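Local coordinates for enhancer of mRNA-decapping protein 4 homolog (Drosophila melanogaster, PDB 2VXG) that appears to act in mRNA decapping during mRNA degradation and is required for silencing a subset of endogenous miRNA targets, at residues A[33-45]-A[72-85]. Numbering follows the deposited sequence.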
ATOM      1  N   GLU A  33      -6.717   6.536  -0.846  1.00 18.95           N
ATOM      2  CA  GLU A  33      -7.728   5.772  -1.616  1.00 20.05           C
ATOM      3  C   GLU A  33      -8.198   6.469  -2.873  1.00 19.43           C
ATOM      4  O   GLU A  33      -8.212   5.851  -3.931  1.00 18.90           O
ATOM      5  CB  GLU A  33      -8.902   5.365  -0.760  1.00 20.34           C
ATOM      6  CG  GLU A  33      -8.524   4.412   0.297  1.00 22.72           C
ATOM      7  CD  GLU A  33      -9.711   3.990   1.162  1.00 25.35           C
ATOM      8  OE1 GLU A  33     -10.762   3.634   0.566  1.00 26.20           O
ATOM      9  OE2 GLU A  33      -9.570   4.016   2.432  1.00 30.56           O
ATOM     10  N   PHE A  34      -8.503   7.768  -2.779  1.00 19.38           N
ATOM     11  CA  PHE A  34      -8.765   8.636  -3.956  1.00 18.94           C
ATOM     12  C   PHE A  34      -7.640   8.516  -4.988  1.00 18.51           C
ATOM     13  O   PHE A  34      -7.882   8.351  -6.196  1.00 18.30           O
ATOM     14  CB  PHE A  34      -8.915  10.116  -3.473  1.00 18.58           C
ATOM     15  CG  PHE A  34      -8.879  11.174  -4.597  1.00 17.90           C
ATOM     16  CD1 PHE A  34     -10.051  11.568  -5.239  1.00 19.80           C
ATOM     17  CD2 PHE A  34      -7.685  11.784  -4.943  1.00 16.53           C
ATOM     18  CE1 PHE A  34     -10.040  12.533  -6.230  1.00 18.17           C
ATOM     19  CE2 PHE A  34      -7.646  12.738  -5.913  1.00 17.65           C
ATOM     20  CZ  PHE A  34      -8.824  13.129  -6.570  1.00 18.16           C
ATOM     21  N   THR A  35      -6.402   8.608  -4.516  1.00 18.16           N
ATOM     22  CA  THR A  35      -5.243   8.490  -5.395  1.00 19.01           C
ATOM     23  C   THR A  35      -5.255   7.112  -6.077  1.00 19.41           C
ATOM     24  O   THR A  35      -5.104   7.050  -7.286  1.00 19.39           O
ATOM     25  CB  THR A  35      -3.919   8.736  -4.633  1.00 18.35           C
ATOM     26  OG1 THR A  35      -4.032   9.965  -3.915  1.00 17.84           O
ATOM     27  CG2 THR A  35      -2.703   8.782  -5.554  1.00 18.37           C
ATOM     28  N   LEU A  36      -5.456   6.035  -5.308  1.00 21.37           N
ATOM     29  CA  LEU A  36      -5.421   4.648  -5.870  1.00 21.83           C
ATOM     30  C   LEU A  36      -6.534   4.461  -6.898  1.00 22.99           C
ATOM     31  O   LEU A  36      -6.327   3.902  -7.965  1.00 20.62           O
ATOM     32  CB  LEU A  36      -5.560   3.594  -4.784  1.00 21.92           C
ATOM     33  CG  LEU A  36      -4.496   3.486  -3.691  1.00 21.50           C
ATOM     34  CD1 LEU A  36      -4.938   2.445  -2.687  1.00 22.76           C
ATOM     35  CD2 LEU A  36      -3.165   3.152  -4.241  1.00 24.45           C
ATOM     36  N   ARG A  37      -7.702   5.001  -6.562  1.00 24.11           N
ATOM     37  CA  ARG A  37      -8.842   5.090  -7.472  1.00 25.27           C
ATOM     38  C   ARG A  37      -8.547   5.795  -8.811  1.00 24.91           C
ATOM     39  O   ARG A  37      -9.085   5.388  -9.818  1.00 27.08           O
ATOM     40  CB  ARG A  37     -10.017   5.694  -6.685  1.00 25.21           C
ATOM     41  CG  ARG A  37     -11.239   6.144  -7.427  1.00 27.08           C
ATOM     42  CD  ARG A  37     -12.071   7.080  -6.505  1.00 28.21           C
ATOM     43  NE  ARG A  37     -12.107   6.536  -5.150  1.00 32.56           N
ATOM     44  CZ  ARG A  37     -12.118   7.236  -4.010  1.00 31.19           C
ATOM     45  NH1 ARG A  37     -12.128   8.563  -3.985  1.00 31.62           N
ATOM     46  NH2 ARG A  37     -12.133   6.573  -2.857  1.00 33.64           N
ATOM     47  N   HIS A  38      -7.651   6.782  -8.860  1.00 25.11           N
ATOM     48  CA  HIS A  38      -7.302   7.462 -10.116  1.00 25.39           C
ATOM     49  C   HIS A  38      -5.987   7.075 -10.739  1.00 26.33           C
ATOM     50  O   HIS A  38      -5.579   7.715 -11.693  1.00 26.27           O
ATOM     51  CB  HIS A  38      -7.234   8.980  -9.921  1.00 25.31           C
ATOM     52  CG  HIS A  38      -8.560   9.595  -9.697  1.00 26.59           C
ATOM     53  ND1 HIS A  38      -9.145   9.655  -8.453  1.00 26.65           N
ATOM     54  CD2 HIS A  38      -9.457  10.107 -10.565  1.00 25.00           C
ATOM     55  CE1 HIS A  38     -10.337  10.206  -8.565  1.00 25.13           C
ATOM     56  NE2 HIS A  38     -10.550  10.487  -9.832  1.00 26.70           N
ATOM     57  N   THR A  39      -5.255   6.117 -10.198  1.00 26.76           N
ATOM     58  CA  THR A  39      -3.951   5.840 -10.808  1.00 27.38           C
ATOM     59  C   THR A  39      -4.063   4.560 -11.608  1.00 27.76           C
ATOM     60  O   THR A  39      -4.872   3.698 -11.310  1.00 27.04           O
ATOM     61  CB  THR A  39      -2.696   5.851  -9.812  1.00 28.21           C
ATOM     62  OG1 THR A  39      -2.029   4.579  -9.763  1.00 28.24           O
ATOM     63  CG2 THR A  39      -3.041   6.327  -8.448  1.00 25.86           C
ATOM     64  N   ASP A  40      -3.276   4.489 -12.669  1.00 28.81           N
ATOM     65  CA  ASP A  40      -3.259   3.319 -13.526  1.00 29.78           C
ATOM     66  C   ASP A  40      -2.339   2.320 -12.848  1.00 30.02           C
ATOM     67  O   ASP A  40      -1.131   2.537 -12.776  1.00 30.07           O
ATOM     68  CB  ASP A  40      -2.752   3.701 -14.906  1.00 29.82           C
ATOM     69  CG  ASP A  40      -2.888   2.576 -15.921  1.00 30.27           C
ATOM     70  OD1 ASP A  40      -2.972   1.386 -15.546  1.00 32.42           O
ATOM     71  OD2 ASP A  40      -2.913   2.907 -17.120  1.00 35.17           O
ATOM     72  N   SER A  41      -2.912   1.234 -12.348  1.00 31.20           N
ATOM     73  CA  SER A  41      -2.146   0.177 -11.683  1.00 33.03           C
ATOM     74  C   SER A  41      -1.040  -0.434 -12.559  1.00 33.85           C
ATOM     75  O   SER A  41      -0.049  -0.950 -12.041  1.00 33.62           O
ATOM     76  CB  SER A  41      -3.090  -0.932 -11.227  1.00 33.11           C
ATOM     77  OG  SER A  41      -4.236  -0.349 -10.613  1.00 36.39           O
ATOM     78  N   ASN A  42      -1.215  -0.384 -13.873  1.00 35.27           N
ATOM     79  CA  ASN A  42      -0.194  -0.904 -14.777  1.00 36.31           C
ATOM     80  C   ASN A  42       0.932   0.109 -15.016  1.00 36.70           C
ATOM     81  O   ASN A  42       2.022  -0.281 -15.417  1.00 37.71           O
ATOM     82  CB  ASN A  42      -0.814  -1.430 -16.074  1.00 37.01           C
ATOM     83  CG  ASN A  42      -1.910  -2.468 -15.804  1.00 38.76           C
ATOM     84  OD1 ASN A  42      -1.658  -3.679 -15.783  1.00 39.16           O
ATOM     85  ND2 ASN A  42      -3.123  -1.982 -15.518  1.00 41.78           N
ATOM     86  N   GLN A  43       0.684   1.390 -14.735  1.00 37.29           N
ATOM     87  CA  GLN A  43       1.778   2.357 -14.548  1.00 37.28           C
ATOM     88  C   GLN A  43       2.415   2.146 -13.163  1.00 37.07           C
ATOM     89  O   GLN A  43       3.648   1.999 -13.034  1.00 37.99           O
ATOM     90  CB  GLN A  43       1.294   3.817 -14.709  1.00 37.56           C
ATOM     91  CG  GLN A  43       0.805   4.164 -16.140  1.00 39.23           C
ATOM     92  CD  GLN A  43       0.612   5.675 -16.402  1.00 39.65           C
ATOM     93  OE1 GLN A  43       1.410   6.516 -15.969  1.00 43.77           O
ATOM     94  NE2 GLN A  43      -0.446   6.009 -17.136  1.00 41.90           N
ATOM     95  N   ALA A  44       1.580   2.116 -12.129  1.00 36.28           N
ATOM     96  CA  ALA A  44       2.073   2.026 -10.762  1.00 35.74           C
ATOM     97  C   ALA A  44       2.992   0.825 -10.618  1.00 35.22           C
ATOM     98  O   ALA A  44       4.100   0.951 -10.110  1.00 34.00           O
ATOM     99  CB  ALA A  44       0.909   1.953  -9.756  1.00 35.43           C
ATOM    100  N   PHE A  45       2.550  -0.333 -11.103  1.00 35.50           N
ATOM    101  CA  PHE A  45       3.241  -1.577 -10.786  1.00 36.10           C
ATOM    102  C   PHE A  45       4.012  -2.225 -11.924  1.00 36.78           C
ATOM    103  O   PHE A  45       4.266  -3.435 -11.904  1.00 38.42           O
ATOM    104  CB  PHE A  45       2.264  -2.537 -10.107  1.00 36.23           C
ATOM    105  CG  PHE A  45       1.735  -1.995  -8.831  1.00 34.83           C
ATOM    106  CD1 PHE A  45       2.587  -1.791  -7.751  1.00 35.83           C
ATOM    107  CD2 PHE A  45       0.426  -1.605  -8.719  1.00 34.30           C
ATOM    108  CE1 PHE A  45       2.135  -1.245  -6.585  1.00 35.18           C
ATOM    109  CE2 PHE A  45      -0.046  -1.079  -7.541  1.00 35.02           C
ATOM    110  CZ  PHE A  45       0.813  -0.896  -6.457  1.00 35.64           C
ATOM    111  N   ASN A  72     -10.719  -3.253   1.878  1.00 31.56           N
ATOM    112  CA  ASN A  72     -11.462  -3.691   0.691  1.00 32.05           C
ATOM    113  C   ASN A  72     -10.543  -4.233  -0.418  1.00 32.23           C
ATOM    114  O   ASN A  72      -9.323  -4.250  -0.258  1.00 32.26           O
ATOM    115  CB  ASN A  72     -12.316  -2.531   0.160  1.00 31.95           C
ATOM    116  CG  ASN A  72     -11.522  -1.241  -0.027  1.00 31.49           C
ATOM    117  OD1 ASN A  72     -10.340  -1.252  -0.433  1.00 27.93           O
ATOM    118  ND2 ASN A  72     -12.184  -0.113   0.235  1.00 30.90           N
ATOM    119  N   GLU A  73     -11.141  -4.666  -1.531  1.00 31.81           N
ATOM    120  CA  GLU A  73     -10.412  -5.185  -2.699  1.00 31.87           C
ATOM    121  C   GLU A  73      -9.400  -4.178  -3.274  1.00 31.36           C
ATOM    122  O   GLU A  73      -8.254  -4.522  -3.590  1.00 31.85           O
ATOM    123  CB  GLU A  73     -11.391  -5.573  -3.799  1.00 31.93           C
ATOM    124  CG  GLU A  73     -11.033  -6.897  -4.506  1.00 35.12           C
ATOM    125  CD  GLU A  73     -11.796  -7.120  -5.803  1.00 35.02           C
ATOM    126  OE1 GLU A  73     -11.937  -6.151  -6.586  1.00 41.57           O
ATOM    127  OE2 GLU A  73     -12.251  -8.263  -6.057  1.00 41.44           O
ATOM    128  N   LEU A  74      -9.813  -2.931  -3.423  1.00 30.45           N
ATOM    129  CA  LEU A  74      -8.884  -1.950  -3.962  1.00 29.49           C
ATOM    130  C   LEU A  74      -7.602  -1.929  -3.097  1.00 27.74           C
ATOM    131  O   LEU A  74      -6.498  -2.155  -3.601  1.00 25.10           O
ATOM    132  CB  LEU A  74      -9.548  -0.578  -4.102  1.00 29.93           C
ATOM    133  CG  LEU A  74      -8.568   0.552  -4.425  1.00 30.33           C
ATOM    134  CD1 LEU A  74      -7.812   0.249  -5.704  1.00 30.43           C
ATOM    135  CD2 LEU A  74      -9.262   1.920  -4.439  1.00 30.52           C
ATOM    136  N   LYS A  75      -7.758  -1.717  -1.786  1.00 26.72           N
ATOM    137  CA  LYS A  75      -6.611  -1.608  -0.908  1.00 26.08           C
ATOM    138  C   LYS A  75      -5.865  -2.956  -0.773  1.00 25.23           C
ATOM    139  O   LYS A  75      -4.627  -2.959  -0.676  1.00 25.62           O
ATOM    140  CB  LYS A  75      -7.002  -1.007   0.466  1.00 25.34           C
ATOM    141  CG  LYS A  75      -7.305   0.522   0.374  1.00 26.94           C
ATOM    142  CD  LYS A  75      -7.606   1.209   1.734  1.00 25.39           C
ATOM    143  CE  LYS A  75      -8.889   0.617   2.373  1.00 27.26           C
ATOM    144  NZ  LYS A  75      -9.305   1.290   3.650  1.00 26.26           N
ATOM    145  N   GLN A  76      -6.601  -4.065  -0.779  1.00 23.59           N
ATOM    146  CA  GLN A  76      -5.963  -5.389  -0.690  1.00 24.55           C
ATOM    147  C   GLN A  76      -5.107  -5.629  -1.893  1.00 23.79           C
ATOM    148  O   GLN A  76      -3.989  -6.079  -1.790  1.00 22.47           O
ATOM    149  CB  GLN A  76      -6.967  -6.534  -0.615  1.00 23.33           C
ATOM    150  CG  GLN A  76      -6.313  -7.956  -0.430  1.00 25.29           C
ATOM    151  CD  GLN A  76      -5.279  -8.023   0.709  1.00 26.03           C
ATOM    152  OE1 GLN A  76      -5.431  -7.359   1.723  1.00 25.45           O
ATOM    153  NE2 GLN A  76      -4.215  -8.840   0.533  1.00 22.46           N
ATOM    154  N   ARG A  77      -5.674  -5.335  -3.057  1.00 25.32           N
ATOM    155  CA  ARG A  77      -4.976  -5.544  -4.302  1.00 24.60           C
ATOM    156  C   ARG A  77      -3.715  -4.687  -4.366  1.00 24.10           C
ATOM    157  O   ARG A  77      -2.661  -5.171  -4.796  1.00 22.12           O
ATOM    158  CB  ARG A  77      -5.934  -5.294  -5.476  1.00 26.03           C
ATOM    159  CG  ARG A  77      -5.429  -5.761  -6.802  1.00 28.46           C
ATOM    160  CD  ARG A  77      -4.761  -4.660  -7.597  1.00 35.66           C
ATOM    161  NE  ARG A  77      -5.719  -3.609  -7.960  1.00 37.48           N
ATOM    162  CZ  ARG A  77      -5.715  -2.931  -9.095  1.00 38.85           C
ATOM    163  NH1 ARG A  77      -4.811  -3.191 -10.045  1.00 40.98           N
ATOM    164  NH2 ARG A  77      -6.645  -1.989  -9.285  1.00 38.60           N
ATOM    165  N   TYR A  78      -3.789  -3.423  -3.913  1.00 23.35           N
ATOM    166  CA  TYR A  78      -2.560  -2.622  -3.729  1.00 23.44           C
ATOM    167  C   TYR A  78      -1.598  -3.157  -2.700  1.00 22.42           C
ATOM    168  O   TYR A  78      -0.397  -3.048  -2.899  1.00 22.99           O
ATOM    169  CB  TYR A  78      -2.840  -1.135  -3.453  1.00 24.36           C
ATOM    170  CG  TYR A  78      -2.975  -0.387  -4.776  1.00 24.76           C
ATOM    171  CD1 TYR A  78      -1.939   0.419  -5.267  1.00 27.84           C
ATOM    172  CD2 TYR A  78      -4.111  -0.546  -5.553  1.00 23.22           C
ATOM    173  CE1 TYR A  78      -2.068   1.082  -6.502  1.00 27.43           C
ATOM    174  CE2 TYR A  78      -4.249   0.091  -6.777  1.00 24.74           C
ATOM    175  CZ  TYR A  78      -3.226   0.900  -7.249  1.00 26.93           C
ATOM    176  OH  TYR A  78      -3.367   1.538  -8.481  1.00 30.36           O
ATOM    177  N   LEU A  79      -2.104  -3.713  -1.596  1.00 22.29           N
ATOM    178  CA  LEU A  79      -1.211  -4.350  -0.618  1.00 21.13           C
ATOM    179  C   LEU A  79      -0.494  -5.504  -1.287  1.00 19.64           C
ATOM    180  O   LEU A  79       0.705  -5.652  -1.117  1.00 18.36           O
ATOM    181  CB  LEU A  79      -1.969  -4.923   0.572  1.00 20.96           C
ATOM    182  CG  LEU A  79      -2.450  -3.959   1.622  1.00 21.29           C
ATOM    183  CD1 LEU A  79      -3.042  -4.820   2.749  1.00 19.81           C
ATOM    184  CD2 LEU A  79      -1.315  -3.028   2.051  1.00 18.74           C
ATOM    185  N   ASN A  80      -1.261  -6.319  -2.001  1.00 19.50           N
ATOM    186  CA  ASN A  80      -0.708  -7.415  -2.821  1.00 20.41           C
ATOM    187  C   ASN A  80       0.393  -6.950  -3.773  1.00 19.83           C
ATOM    188  O   ASN A  80       1.497  -7.474  -3.743  1.00 20.15           O
ATOM    189  CB  ASN A  80      -1.802  -8.101  -3.639  1.00 20.32           C
ATOM    190  CG  ASN A  80      -2.752  -8.978  -2.784  1.00 23.66           C
ATOM    191  OD1 ASN A  80      -2.466  -9.286  -1.630  1.00 27.28           O
ATOM    192  ND2 ASN A  80      -3.891  -9.377  -3.373  1.00 24.14           N
ATOM    193  N   GLU A  81       0.061  -5.995  -4.643  1.00 20.29           N
ATOM    194  CA  GLU A  81       1.010  -5.505  -5.655  1.00 20.07           C
ATOM    195  C   GLU A  81       2.184  -4.802  -5.048  1.00 19.47           C
ATOM    196  O   GLU A  81       3.301  -5.027  -5.475  1.00 19.86           O
ATOM    197  CB  GLU A  81       0.370  -4.574  -6.668  1.00 21.29           C
ATOM    198  CG  GLU A  81      -0.703  -5.195  -7.495  1.00 23.14           C
ATOM    199  CD  GLU A  81      -0.263  -6.113  -8.592  1.00 25.00           C
ATOM    200  OE1 GLU A  81       0.953  -6.311  -8.869  1.00 27.44           O
ATOM    201  OE2 GLU A  81      -1.199  -6.654  -9.216  1.00 26.79           O
ATOM    202  N   ALA A  82       1.955  -3.994  -4.012  1.00 18.81           N
ATOM    203  CA  ALA A  82       3.067  -3.302  -3.386  1.00 18.77           C
ATOM    204  C   ALA A  82       4.047  -4.283  -2.772  1.00 18.45           C
ATOM    205  O   ALA A  82       5.266  -4.132  -2.922  1.00 19.68           O
ATOM    206  CB  ALA A  82       2.587  -2.254  -2.367  1.00 17.56           C
ATOM    207  N   LEU A  83       3.552  -5.312  -2.081  1.00 18.99           N
ATOM    208  CA  LEU A  83       4.455  -6.336  -1.538  1.00 19.05           C
ATOM    209  C   LEU A  83       5.257  -7.016  -2.652  1.00 18.25           C
ATOM    210  O   LEU A  83       6.471  -7.220  -2.533  1.00 18.20           O
ATOM    211  CB  LEU A  83       3.659  -7.402  -0.742  1.00 19.85           C
ATOM    212  CG  LEU A  83       4.351  -8.627  -0.132  1.00 20.55           C
ATOM    213  CD1 LEU A  83       5.168  -8.206   1.091  1.00 22.84           C
ATOM    214  CD2 LEU A  83       3.332  -9.689   0.310  1.00 20.71           C
ATOM    215  N   LEU A  84       4.577  -7.409  -3.719  1.00 17.78           N
ATOM    216  CA  LEU A  84       5.249  -8.081  -4.859  1.00 18.79           C
ATOM    217  C   LEU A  84       6.287  -7.194  -5.525  1.00 18.76           C
ATOM    218  O   LEU A  84       7.188  -7.706  -6.144  1.00 18.83           O
ATOM    219  CB  LEU A  84       4.240  -8.555  -5.897  1.00 17.81           C
ATOM    220  CG  LEU A  84       3.251  -9.656  -5.475  1.00 19.57           C
ATOM    221  CD1 LEU A  84       2.289  -9.922  -6.590  1.00 19.41           C
ATOM    222  CD2 LEU A  84       3.991 -10.968  -5.085  1.00 20.59           C
ATOM    223  N   ALA A  85       6.139  -5.872  -5.396  1.00 19.66           N
ATOM    224  CA  ALA A  85       7.102  -4.898  -5.963  1.00 19.79           C
ATOM    225  C   ALA A  85       8.288  -4.559  -5.061  1.00 20.25           C
ATOM    226  O   ALA A  85       9.244  -3.879  -5.511  1.00 20.38           O
ATOM    227  CB  ALA A  85       6.380  -3.611  -6.347  1.00 19.18           C
TER
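With CG anti to the carbonyl carbon (chi1 -61°), F45, just past helix 41-44, directs its ring at Y78 of helix 73-85, whose own first torsion turns its ring toward F45. The pair is offset edge-to-face: the edge of F45 approaches the face of Y78, centroids 5.0 Å apart and planes at 61°. L36 slides past Y78 and lays CD2 over a ring face, a CH-pi contact. One turn further along helix 73-85, E81 does the same for F45, its CB 3.4 Å from the ring centroid and almost on the normal, while A44 CB lies over the other face near the rim. Y78 also has a polar end: S41 OG donates to Y78 OH at 3.0 Å, and R77 NH1 lies 3.0 Å from the same OG. A phenylalanine in place of Y78 would probably leave the S41 hydroxyl without this acceptor. At the far end L36 CB rests on L74 CD2 at 4.1 Å, and K75, bent at chi3, brings NZ over the carboxylate plane of E33 to form a salt bridge with OE2 at 3.0 Å. That ammonium also bonds N70 O, and N72 OD1 N-caps the helix through K75 N. L36 also touches F20 of helix 16-25, and the contact packs the end of helix 29-38 and the short helix 41-44 against helix 73-85 in the all-helical C-terminal domain of Ge-1.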